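Type-iv like pilin ttha1222 (Thermus thermophilus, PDB 5G2F) is a type IV-like pilin that probably acts in natural competence, as one of the small pilins that assist DNA uptake. Local coordinates at residues N3-A15 and I62-Y76. Residues are numbered along the deposited sequence; the frame is centred on the assembly and turned at random.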
# COMPACT_ATOMS: atom_id res chain seq x y z
N ASN A 3 12.34 -9.79 -19.56
CA ASN A 3 11.64 -8.80 -18.72
C ASN A 3 10.14 -9.06 -18.65
O ASN A 3 9.56 -8.93 -17.58
CB ASN A 3 11.87 -7.38 -19.24
CG ASN A 3 13.22 -6.83 -18.85
OD1 ASN A 3 13.76 -7.14 -17.80
ND2 ASN A 3 13.79 -6.02 -19.72
N LEU A 4 9.53 -9.37 -19.79
CA LEU A 4 8.13 -9.71 -19.79
C LEU A 4 7.93 -10.88 -18.84
O LEU A 4 7.04 -10.84 -17.99
CB LEU A 4 7.63 -10.06 -21.19
CG LEU A 4 6.18 -10.57 -21.21
CD1 LEU A 4 5.18 -9.57 -20.63
CD2 LEU A 4 5.78 -10.96 -22.64
N ALA A 5 8.76 -11.90 -18.94
CA ALA A 5 8.65 -13.03 -18.01
C ALA A 5 8.84 -12.60 -16.55
O ALA A 5 8.10 -13.07 -15.67
CB ALA A 5 9.60 -14.16 -18.36
N ALA A 6 9.78 -11.70 -16.28
CA ALA A 6 10.02 -11.28 -14.90
C ALA A 6 8.82 -10.51 -14.37
O ALA A 6 8.43 -10.68 -13.22
CB ALA A 6 11.30 -10.45 -14.79
N GLY A 7 8.23 -9.67 -15.21
CA GLY A 7 7.05 -8.88 -14.79
C GLY A 7 5.86 -9.76 -14.57
O GLY A 7 5.14 -9.61 -13.59
N GLN A 8 5.65 -10.71 -15.49
CA GLN A 8 4.60 -11.70 -15.33
C GLN A 8 4.72 -12.50 -14.05
O GLN A 8 3.74 -12.64 -13.29
CB GLN A 8 4.56 -12.64 -16.53
CG GLN A 8 4.00 -12.02 -17.79
CD GLN A 8 4.16 -12.91 -19.02
OE1 GLN A 8 5.15 -13.65 -19.14
NE2 GLN A 8 3.22 -12.82 -19.96
N SER A 9 5.91 -13.01 -13.78
CA SER A 9 6.18 -13.73 -12.54
C SER A 9 5.89 -12.87 -11.30
O SER A 9 5.31 -13.34 -10.31
CB SER A 9 7.64 -14.24 -12.60
OG SER A 9 8.00 -14.93 -11.42
N TYR A 10 6.26 -11.59 -11.33
CA TYR A 10 5.98 -10.70 -10.20
C TYR A 10 4.49 -10.52 -9.96
O TYR A 10 4.01 -10.65 -8.84
CB TYR A 10 6.63 -9.33 -10.43
CG TYR A 10 6.43 -8.39 -9.30
CD1 TYR A 10 7.07 -8.60 -8.08
CD2 TYR A 10 5.58 -7.30 -9.42
CE1 TYR A 10 6.87 -7.75 -7.01
CE2 TYR A 10 5.38 -6.44 -8.35
CZ TYR A 10 6.06 -6.65 -7.16
OH TYR A 10 5.83 -5.80 -6.07
N VAL A 11 3.74 -10.30 -11.05
CA VAL A 11 2.29 -10.14 -10.95
C VAL A 11 1.66 -11.39 -10.35
O VAL A 11 0.79 -11.27 -9.51
CB VAL A 11 1.68 -9.77 -12.33
CG1 VAL A 11 0.17 -9.86 -12.30
CG2 VAL A 11 2.12 -8.35 -12.70
N ARG A 12 2.10 -12.57 -10.78
CA ARG A 12 1.55 -13.80 -10.24
C ARG A 12 1.85 -13.92 -8.75
O ARG A 12 1.01 -14.37 -7.98
CB ARG A 12 2.06 -15.04 -10.98
CG ARG A 12 1.46 -15.15 -12.38
CD ARG A 12 1.70 -16.53 -12.99
NE ARG A 12 1.07 -16.68 -14.32
CZ ARG A 12 -0.25 -16.84 -14.52
NH1 ARG A 12 -1.11 -16.91 -13.50
NH2 ARG A 12 -0.70 -16.98 -15.77
N ASN A 13 3.05 -13.49 -8.35
CA ASN A 13 3.39 -13.46 -6.91
C ASN A 13 2.56 -12.47 -6.09
O ASN A 13 2.17 -12.79 -4.95
CB ASN A 13 4.90 -13.27 -6.70
CG ASN A 13 5.67 -14.56 -6.88
OD1 ASN A 13 5.18 -15.64 -6.55
ND2 ASN A 13 6.90 -14.46 -7.38
N VAL A 14 2.20 -11.32 -6.69
CA VAL A 14 1.28 -10.37 -6.06
C VAL A 14 -0.08 -11.04 -5.84
O VAL A 14 -0.64 -11.01 -4.75
CB VAL A 14 1.12 -9.08 -6.89
CG1 VAL A 14 0.05 -8.17 -6.33
CG2 VAL A 14 2.45 -8.34 -6.95
N ALA A 15 -0.60 -11.68 -6.89
CA ALA A 15 -1.87 -12.41 -6.79
C ALA A 15 -1.85 -13.49 -5.70
O ALA A 15 -2.77 -13.55 -4.89
CB ALA A 15 -2.22 -13.05 -8.12
N ILE A 62 -4.91 -6.74 -11.17
CA ILE A 62 -3.58 -6.16 -11.03
C ILE A 62 -3.14 -5.65 -12.39
O ILE A 62 -3.18 -6.40 -13.37
CB ILE A 62 -2.55 -7.21 -10.56
CG1 ILE A 62 -2.99 -7.84 -9.23
CG2 ILE A 62 -1.17 -6.60 -10.45
CD1 ILE A 62 -2.32 -9.16 -8.92
N GLU A 63 -2.67 -4.41 -12.44
CA GLU A 63 -2.12 -3.82 -13.66
C GLU A 63 -0.71 -3.41 -13.41
O GLU A 63 -0.45 -2.68 -12.45
CB GLU A 63 -2.88 -2.56 -14.03
CG GLU A 63 -4.30 -2.78 -14.50
CD GLU A 63 -5.01 -1.45 -14.62
OE1 GLU A 63 -4.89 -0.80 -15.69
OE2 GLU A 63 -5.65 -1.03 -13.61
N ALA A 64 0.19 -3.92 -14.21
CA ALA A 64 1.59 -3.56 -14.07
C ALA A 64 2.13 -3.04 -15.40
O ALA A 64 1.84 -3.61 -16.45
CB ALA A 64 2.38 -4.75 -13.59
N SER A 65 2.89 -1.94 -15.34
CA SER A 65 3.57 -1.40 -16.49
C SER A 65 4.98 -1.85 -16.45
O SER A 65 5.60 -1.80 -15.38
CB SER A 65 3.54 0.12 -16.50
OG SER A 65 2.22 0.57 -16.42
N LEU A 66 5.47 -2.27 -17.62
CA LEU A 66 6.82 -2.77 -17.74
C LEU A 66 7.61 -1.89 -18.69
O LEU A 66 7.12 -1.42 -19.72
CB LEU A 66 6.82 -4.19 -18.31
CG LEU A 66 5.87 -5.20 -17.67
CD1 LEU A 66 6.01 -6.56 -18.33
CD2 LEU A 66 6.14 -5.28 -16.17
N ASP A 67 8.86 -1.64 -18.36
CA ASP A 67 9.69 -1.06 -19.43
C ASP A 67 10.78 -2.02 -19.91
O ASP A 67 11.28 -2.87 -19.18
CB ASP A 67 10.26 0.32 -19.09
CG ASP A 67 11.26 0.28 -18.01
OD1 ASP A 67 11.35 -0.75 -17.32
OD2 ASP A 67 11.99 1.29 -17.87
N GLY A 68 11.14 -1.86 -21.18
CA GLY A 68 12.16 -2.68 -21.80
C GLY A 68 11.71 -4.13 -21.94
O GLY A 68 12.53 -5.05 -21.99
N ALA A 69 10.40 -4.32 -22.06
CA ALA A 69 9.83 -5.65 -22.13
C ALA A 69 9.10 -5.86 -23.45
O ALA A 69 8.71 -4.90 -24.12
CB ALA A 69 8.86 -5.86 -20.96
N ALA A 70 8.90 -7.12 -23.81
CA ALA A 70 8.19 -7.47 -25.05
C ALA A 70 6.73 -6.98 -25.06
O ALA A 70 6.12 -6.86 -26.13
CB ALA A 70 8.25 -8.97 -25.29
N LEU A 71 6.15 -6.76 -23.88
CA LEU A 71 4.88 -6.02 -23.76
C LEU A 71 5.06 -4.85 -22.78
O LEU A 71 5.97 -4.86 -21.96
CB LEU A 71 3.71 -6.91 -23.29
CG LEU A 71 2.74 -7.66 -24.18
CD1 LEU A 71 3.47 -8.63 -25.07
CD2 LEU A 71 1.71 -8.38 -23.32
N LYS A 72 4.17 -3.88 -22.85
CA LYS A 72 4.25 -2.67 -22.05
C LYS A 72 3.43 -2.81 -20.76
O LYS A 72 3.80 -2.30 -19.72
CB LYS A 72 3.72 -1.47 -22.86
CG LYS A 72 3.65 -0.15 -22.10
CD LYS A 72 5.01 0.21 -21.50
CE LYS A 72 5.01 1.53 -20.74
NZ LYS A 72 6.41 1.86 -20.34
N LYS A 73 2.31 -3.49 -20.86
CA LYS A 73 1.40 -3.64 -19.73
C LYS A 73 1.00 -5.11 -19.56
O LYS A 73 0.76 -5.82 -20.54
CB LYS A 73 0.17 -2.78 -19.97
CG LYS A 73 -0.57 -2.43 -18.70
CD LYS A 73 -1.84 -1.63 -18.97
CE LYS A 73 -2.63 -1.41 -17.69
NZ LYS A 73 -3.80 -0.52 -17.88
N VAL A 74 0.96 -5.58 -18.33
CA VAL A 74 0.36 -6.87 -18.06
C VAL A 74 -0.78 -6.71 -17.08
O VAL A 74 -0.73 -5.88 -16.16
CB VAL A 74 1.33 -7.94 -17.57
CG1 VAL A 74 2.30 -8.27 -18.70
CG2 VAL A 74 2.05 -7.50 -16.33
N VAL A 75 -1.82 -7.53 -17.28
CA VAL A 75 -3.02 -7.45 -16.48
C VAL A 75 -3.42 -8.85 -15.99
O VAL A 75 -3.54 -9.78 -16.80
CB VAL A 75 -4.16 -6.84 -17.31
CG1 VAL A 75 -5.45 -6.74 -16.51
CG2 VAL A 75 -3.77 -5.50 -17.85
N TYR A 76 -3.59 -9.01 -14.68
CA TYR A 76 -4.10 -10.23 -14.06
C TYR A 76 -5.47 -9.97 -13.52
O TYR A 76 -5.68 -8.98 -12.81
CB TYR A 76 -3.20 -10.72 -12.92
CG TYR A 76 -3.70 -11.96 -12.27
CD1 TYR A 76 -3.51 -13.21 -12.83
CD2 TYR A 76 -4.46 -11.89 -11.14
CE1 TYR A 76 -4.06 -14.35 -12.26
CE2 TYR A 76 -4.94 -13.02 -10.51
CZ TYR A 76 -4.74 -14.26 -11.07
OH TYR A 76 -5.29 -15.35 -10.48
O HOH W 1 10.47 -9.01 -22.74
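Ala15 brings its methyl against the Tyr76 ring obliquely, an off-centre CH-pi contact with CB 4.1 Å from the ring centroid and 29° off the normal, displaced toward CE2. On the CE1 side the Arg12 guanidinium comes up, also obliquely, its plane 76° from that of the ring and NH1 4.1 Å from Tyr76 CE1, a loose approach; Leu83 of strand 82-83 also touches both side chains. Tyr76 CG lies anti to the backbone N (chi1 180°), which carries the ring out toward this turn of the helix. Its CB meets Val11 CG1 at 3.5 Å. Val11 straddles the hairpin: CG1 also meets Ile62 CG2, while CG2 rests on Ala64 CB and Val74 CG2. Ile62 CD1 reaches further, to Val14 CG1 at 3.6 Å. This is the pilin globular-domain arrangement, the helix packed on one face of an antiparallel sheet, here nearly antiparallel to strand 62-66 (158°). Gly7 permits a close pass, since a beta carbon there would collide with Leu66 CD2. One turn earlier, Leu4 CD1 packs against Leu66 CD1 and Val74 CG1, and CD2 lies by Ala70 CB and Leu71 CD1. A water bridges Leu4 N and Ala70 N, accepting from both. Asn3 ND2 gives Gly68 O a nearly straight 2.8 Å bond; the oxygen lies in the amide plane, but the donor sits above the carbonyl plane. An alanine here would keep CB near Ala69 CB, yet the Gly68 carbonyl would probably lose this direct side-chain hydrogen bond, leaving the water bridge between turn and helix start.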